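Long-range contact in Myo-inositol 2-dehydrogenase (Thermotoga maritima, PDB 3EZY), which catalyses the NAD(+)-dependent oxidation of myo-inositol to scyllo-inosose and thus probably serves in myo-inositol breakdown: residues L133-V147 with I241-D253. Numbering follows the deposited sequence.
Sequences LKEAVENGTIGKPHV and IEVFGSKGRIFAD
Leu133, Val137 and Ile142 press onto Val243 and Ile250 of the hairpin 241-252, where helix 128-138 runs along the face of two neighbouring strands of the mixed sheet, nearly parallel to 241-245, in the Gfo/Idh/MocA C-terminal domain. This is the tightly packed part. Leu133 carries its CG anti to the backbone N (chi1 -176°), which sends the fork down to the strands: CD2 meets Val243 CG2 at 4.0 Å, while CD1 rests on the backbone at Ala252. Ile250 answers with its CD1 against Ala136 CB at 3.5 Å; in a second subunit, a strand pairs with 249-252 and continues the sheet. Ile142 crosses Val243 at about a right angle, its CD1 3.9 Å from Val243 CG1.

The turn side is looser and wetter. Lys247 N bonds to Ile142 O (2.8 Å) from above the carbonyl plane, but the lysine chain runs outward, and one water links Lys247 NZ to Gly140 O. Ser246 closes a reciprocal pair with Lys144: its N gives to Lys144 O, and its OG takes Lys144 N at 3.0 Å. Beyond, strand 145-147 joins 241-245 through a classic beta bulge, where Phe244 O accepts both His146 N (2.7 Å) and Val147 N (2.9 Å).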
loop_
_atom_site.group_PDB
_atom_site.type_symbol
_atom_site.label_atom_id
_atom_site.label_comp_id
_atom_site.label_asym_id
_atom_site.label_seq_id
_atom_site.Cartn_x
_atom_site.Cartn_y
_atom_site.Cartn_z
ATOM N N LEU A 133 2.477 15.493 9.932
ATOM C CA LEU A 133 1.110 15.226 10.366
ATOM C C LEU A 133 0.623 16.344 11.305
ATOM O O LEU A 133 -0.499 16.840 11.167
ATOM C CB LEU A 133 1.027 13.866 11.087
ATOM C CG LEU A 133 -0.392 13.441 11.506
ATOM C CD1 LEU A 133 -0.588 11.915 11.445
ATOM C CD2 LEU A 133 -0.734 13.960 12.901
ATOM N N LYS A 134 1.460 16.744 12.257
ATOM C CA LYS A 134 1.105 17.863 13.151
ATOM C C LYS A 134 0.746 19.135 12.357
ATOM O O LYS A 134 -0.253 19.798 12.672
ATOM C CB LYS A 134 2.235 18.143 14.154
ATOM C CG LYS A 134 1.937 19.247 15.210
ATOM C CD LYS A 134 2.437 20.584 14.676
ATOM C CE LYS A 134 2.271 21.730 15.690
ATOM N NZ LYS A 134 0.958 21.675 16.418
ATOM N N GLU A 135 1.550 19.470 11.348
ATOM C CA GLU A 135 1.285 20.643 10.487
ATOM C C GLU A 135 -0.013 20.507 9.723
ATOM O O GLU A 135 -0.842 21.434 9.715
ATOM C CB GLU A 135 2.450 20.858 9.525
ATOM C CG GLU A 135 3.650 21.441 10.282
ATOM C CD GLU A 135 4.959 21.371 9.530
ATOM O OE1 GLU A 135 5.050 20.690 8.491
ATOM O OE2 GLU A 135 5.924 21.993 10.010
ATOM N N ALA A 136 -0.232 19.347 9.100
ATOM C CA ALA A 136 -1.524 19.146 8.467
ATOM C C ALA A 136 -2.710 19.319 9.430
ATOM O O ALA A 136 -3.680 19.952 9.081
ATOM C CB ALA A 136 -1.619 17.836 7.718
ATOM N N VAL A 137 -2.648 18.766 10.621
ATOM C CA VAL A 137 -3.753 18.926 11.578
ATOM C C VAL A 137 -3.964 20.413 11.915
ATOM O O VAL A 137 -5.093 20.939 11.931
ATOM C CB VAL A 137 -3.469 18.094 12.868
ATOM C CG1 VAL A 137 -4.421 18.469 13.983
ATOM C CG2 VAL A 137 -3.616 16.595 12.555
ATOM N N GLU A 138 -2.851 21.082 12.170
ATOM C CA GLU A 138 -2.825 22.473 12.552
ATOM C C GLU A 138 -3.430 23.330 11.458
ATOM O O GLU A 138 -4.171 24.256 11.741
ATOM C CB GLU A 138 -1.352 22.865 12.800
ATOM C CG GLU A 138 -1.126 24.319 13.047
ATOM C CD GLU A 138 0.222 24.587 13.698
ATOM O OE1 GLU A 138 1.240 23.970 13.298
ATOM O OE2 GLU A 138 0.249 25.437 14.609
ATOM N N ASN A 139 -3.117 23.008 10.205
ATOM C CA ASN A 139 -3.713 23.649 9.028
ATOM C C ASN A 139 -5.213 23.513 8.768
ATOM O O ASN A 139 -5.723 24.168 7.858
ATOM C CB ASN A 139 -3.003 23.146 7.770
ATOM C CG ASN A 139 -1.634 23.719 7.658
ATOM O OD1 ASN A 139 -1.336 24.714 8.327
ATOM N ND2 ASN A 139 -0.773 23.097 6.867
ATOM N N GLY A 140 -5.907 22.652 9.510
ATOM C CA GLY A 140 -7.346 22.448 9.295
ATOM C C GLY A 140 -7.673 21.284 8.373
ATOM O O GLY A 140 -8.840 21.008 8.084
ATOM N N THR A 141 -6.642 20.577 7.911
ATOM C CA THR A 141 -6.817 19.522 6.922
ATOM C C THR A 141 -7.790 18.391 7.313
ATOM O O THR A 141 -8.408 17.793 6.435
ATOM C CB THR A 141 -5.455 18.891 6.528
ATOM O OG1 THR A 141 -4.616 19.898 5.933
ATOM C CG2 THR A 141 -5.670 17.850 5.519
ATOM N N ILE A 142 -7.912 18.070 8.603
ATOM C CA ILE A 142 -8.902 17.069 9.009
ATOM C C ILE A 142 -10.116 17.683 9.722
ATOM O O ILE A 142 -10.974 16.964 10.287
ATOM C CB ILE A 142 -8.263 15.854 9.779
ATOM C CG1 ILE A 142 -7.388 16.306 10.953
ATOM C CG2 ILE A 142 -7.446 15.028 8.794
ATOM C CD1 ILE A 142 -8.179 16.742 12.207
ATOM N N GLY A 143 -10.255 19.005 9.609
ATOM C CA GLY A 143 -11.358 19.678 10.327
ATOM C C GLY A 143 -11.077 19.771 11.821
ATOM O O GLY A 143 -9.914 19.825 12.255
ATOM N N LYS A 144 -12.129 19.748 12.625
ATOM C CA LYS A 144 -11.973 19.690 14.067
ATOM C C LYS A 144 -11.581 18.273 14.560
ATOM O O LYS A 144 -12.292 17.315 14.279
ATOM C CB LYS A 144 -13.274 20.133 14.738
ATOM C CG LYS A 144 -13.105 20.337 16.228
ATOM C CD LYS A 144 -14.113 21.326 16.806
ATOM C CE LYS A 144 -13.544 21.940 18.097
ATOM N NZ LYS A 144 -12.049 22.159 17.991
ATOM N N PRO A 145 -10.475 18.141 15.330
ATOM C CA PRO A 145 -10.071 16.756 15.717
ATOM C C PRO A 145 -11.084 16.107 16.677
ATOM O O PRO A 145 -11.573 16.760 17.567
ATOM C CB PRO A 145 -8.687 16.951 16.384
ATOM C CG PRO A 145 -8.186 18.282 15.767
ATOM C CD PRO A 145 -9.452 19.129 15.723
ATOM N N HIS A 146 -11.428 14.842 16.454
ATOM C CA HIS A 146 -12.351 14.119 17.324
ATOM C C HIS A 146 -11.647 12.985 18.090
ATOM O O HIS A 146 -11.831 12.800 19.292
ATOM C CB HIS A 146 -13.507 13.561 16.471
ATOM C CG HIS A 146 -14.461 14.628 15.981
ATOM N ND1 HIS A 146 -15.603 14.338 15.265
ATOM C CD2 HIS A 146 -14.453 15.974 16.149
ATOM C CE1 HIS A 146 -16.237 15.463 14.968
ATOM N NE2 HIS A 146 -15.563 16.476 15.497
ATOM N N VAL A 147 -10.829 12.214 17.387
ATOM C CA VAL A 147 -10.176 11.072 18.047
ATOM C C VAL A 147 -8.718 10.966 17.652
ATOM O O VAL A 147 -8.378 11.028 16.451
ATOM C CB VAL A 147 -10.844 9.762 17.624
ATOM C CG1 VAL A 147 -10.077 8.528 18.230
ATOM C CG2 VAL A 147 -12.273 9.761 18.067
ATOM N N ILE A 241 0.744 7.227 14.307
ATOM C CA ILE A 241 -0.174 8.233 14.844
ATOM C C ILE A 241 -1.334 8.394 13.870
ATOM O O ILE A 241 -1.127 8.464 12.659
ATOM C CB ILE A 241 0.517 9.620 15.002
ATOM C CG1 ILE A 241 1.669 9.512 16.015
ATOM C CG2 ILE A 241 -0.561 10.668 15.407
ATOM C CD1 ILE A 241 2.634 10.791 16.114
ATOM N N GLU A 242 -2.556 8.419 14.392
ATOM C CA GLU A 242 -3.690 8.772 13.567
ATOM C C GLU A 242 -4.530 9.848 14.262
ATOM O O GLU A 242 -4.733 9.822 15.494
ATOM C CB GLU A 242 -4.539 7.510 13.268
ATOM C CG GLU A 242 -5.841 7.830 12.636
ATOM C CD GLU A 242 -6.792 6.645 12.684
ATOM O OE1 GLU A 242 -6.289 5.493 12.750
ATOM O OE2 GLU A 242 -8.009 6.899 12.667
ATOM N N VAL A 243 -5.021 10.786 13.474
ATOM C CA VAL A 243 -6.019 11.762 13.953
ATOM C C VAL A 243 -7.281 11.707 13.079
ATOM O O VAL A 243 -7.227 11.875 11.845
ATOM C CB VAL A 243 -5.479 13.240 13.987
ATOM C CG1 VAL A 243 -6.551 14.225 14.625
ATOM C CG2 VAL A 243 -4.159 13.313 14.764
ATOM N N PHE A 244 -8.422 11.541 13.728
ATOM C CA PHE A 244 -9.669 11.534 13.009
ATOM C C PHE A 244 -10.459 12.772 13.424
ATOM O O PHE A 244 -10.549 13.077 14.608
ATOM C CB PHE A 244 -10.444 10.278 13.371
ATOM C CG PHE A 244 -11.898 10.336 13.003
ATOM C CD1 PHE A 244 -12.293 10.105 11.681
ATOM C CD2 PHE A 244 -12.872 10.551 13.973
ATOM C CE1 PHE A 244 -13.662 10.125 11.329
ATOM C CE2 PHE A 244 -14.240 10.597 13.619
ATOM C CZ PHE A 244 -14.618 10.388 12.303
ATOM N N GLY A 245 -11.011 13.485 12.452
ATOM C CA GLY A 245 -11.764 14.706 12.752
ATOM C C GLY A 245 -12.963 14.917 11.848
ATOM O O GLY A 245 -13.296 14.047 11.028
ATOM N N SER A 246 -13.588 16.093 11.944
ATOM C CA SER A 246 -14.841 16.350 11.226
ATOM C C SER A 246 -14.693 16.335 9.688
ATOM O O SER A 246 -15.692 16.182 8.959
ATOM C CB SER A 246 -15.469 17.682 11.700
ATOM O OG SER A 246 -14.594 18.730 11.340
ATOM N N LYS A 247 -13.469 16.459 9.172
ATOM C CA LYS A 247 -13.290 16.487 7.720
ATOM C C LYS A 247 -12.408 15.379 7.157
ATOM O O LYS A 247 -12.073 15.374 5.961
ATOM C CB LYS A 247 -12.760 17.843 7.261
ATOM C CG LYS A 247 -13.724 18.992 7.585
ATOM C CD LYS A 247 -13.141 20.285 7.072
ATOM C CE LYS A 247 -13.801 21.507 7.705
ATOM N NZ LYS A 247 -13.176 22.728 7.104
ATOM N N GLY A 248 -12.024 14.420 7.989
ATOM C CA GLY A 248 -11.308 13.304 7.425
ATOM C C GLY A 248 -10.365 12.634 8.426
ATOM O O GLY A 248 -10.478 12.821 9.647
ATOM N N ARG A 249 -9.415 11.890 7.892
ATOM C CA ARG A 249 -8.507 11.161 8.752
ATOM C C ARG A 249 -7.082 11.343 8.273
ATOM O O ARG A 249 -6.822 11.458 7.069
ATOM C CB ARG A 249 -8.876 9.669 8.745
ATOM C CG ARG A 249 -8.014 8.770 9.680
ATOM C CD ARG A 249 -8.277 7.260 9.338
ATOM N NE ARG A 249 -7.438 6.899 8.188
ATOM C CZ ARG A 249 -7.590 5.811 7.442
ATOM N NH1 ARG A 249 -8.589 4.945 7.684
ATOM N NH2 ARG A 249 -6.753 5.612 6.426
ATOM N N ILE A 250 -6.135 11.352 9.196
ATOM C CA ILE A 250 -4.742 11.474 8.786
ATOM C C ILE A 250 -3.891 10.471 9.568
ATOM O O ILE A 250 -4.133 10.239 10.730
ATOM C CB ILE A 250 -4.196 12.905 8.910
ATOM C CG1 ILE A 250 -2.830 13.007 8.178
ATOM C CG2 ILE A 250 -4.126 13.365 10.371
ATOM C CD1 ILE A 250 -2.432 14.415 7.807
ATOM N N PHE A 251 -2.866 9.908 8.935
ATOM C CA PHE A 251 -2.162 8.789 9.571
ATOM C C PHE A 251 -0.690 8.915 9.202
ATOM O O PHE A 251 -0.381 9.342 8.085
ATOM C CB PHE A 251 -2.811 7.518 8.992
ATOM C CG PHE A 251 -1.967 6.304 9.021
ATOM C CD1 PHE A 251 -1.786 5.605 10.215
ATOM C CD2 PHE A 251 -1.419 5.811 7.862
ATOM C CE1 PHE A 251 -1.049 4.434 10.267
ATOM C CE2 PHE A 251 -0.667 4.628 7.890
ATOM C CZ PHE A 251 -0.492 3.935 9.111
ATOM N N ALA A 252 0.221 8.604 10.133
ATOM C CA ALA A 252 1.658 8.522 9.789
ATOM C C ALA A 252 2.073 7.061 10.077
ATOM O O ALA A 252 1.873 6.577 11.189
ATOM C CB ALA A 252 2.472 9.517 10.639
ATOM N N ASP A 253 2.616 6.366 9.072
ATOM C CA ASP A 253 3.024 4.971 9.204
ATOM C C ASP A 253 4.515 4.836 9.615
ATOM O O ASP A 253 5.293 5.815 9.649
ATOM C CB ASP A 253 2.711 4.216 7.890
ATOM C CG ASP A 253 2.633 2.671 8.068
ATOM O OD1 ASP A 253 2.630 2.151 9.209
ATOM O OD2 ASP A 253 2.550 1.972 7.031
HETATM O O HOH W 1 -10.838 22.908 8.360
HETATM O O HOH W 2 -9.577 16.056 5.086
HETATM O O HOH W 3 -7.934 8.264 15.423
#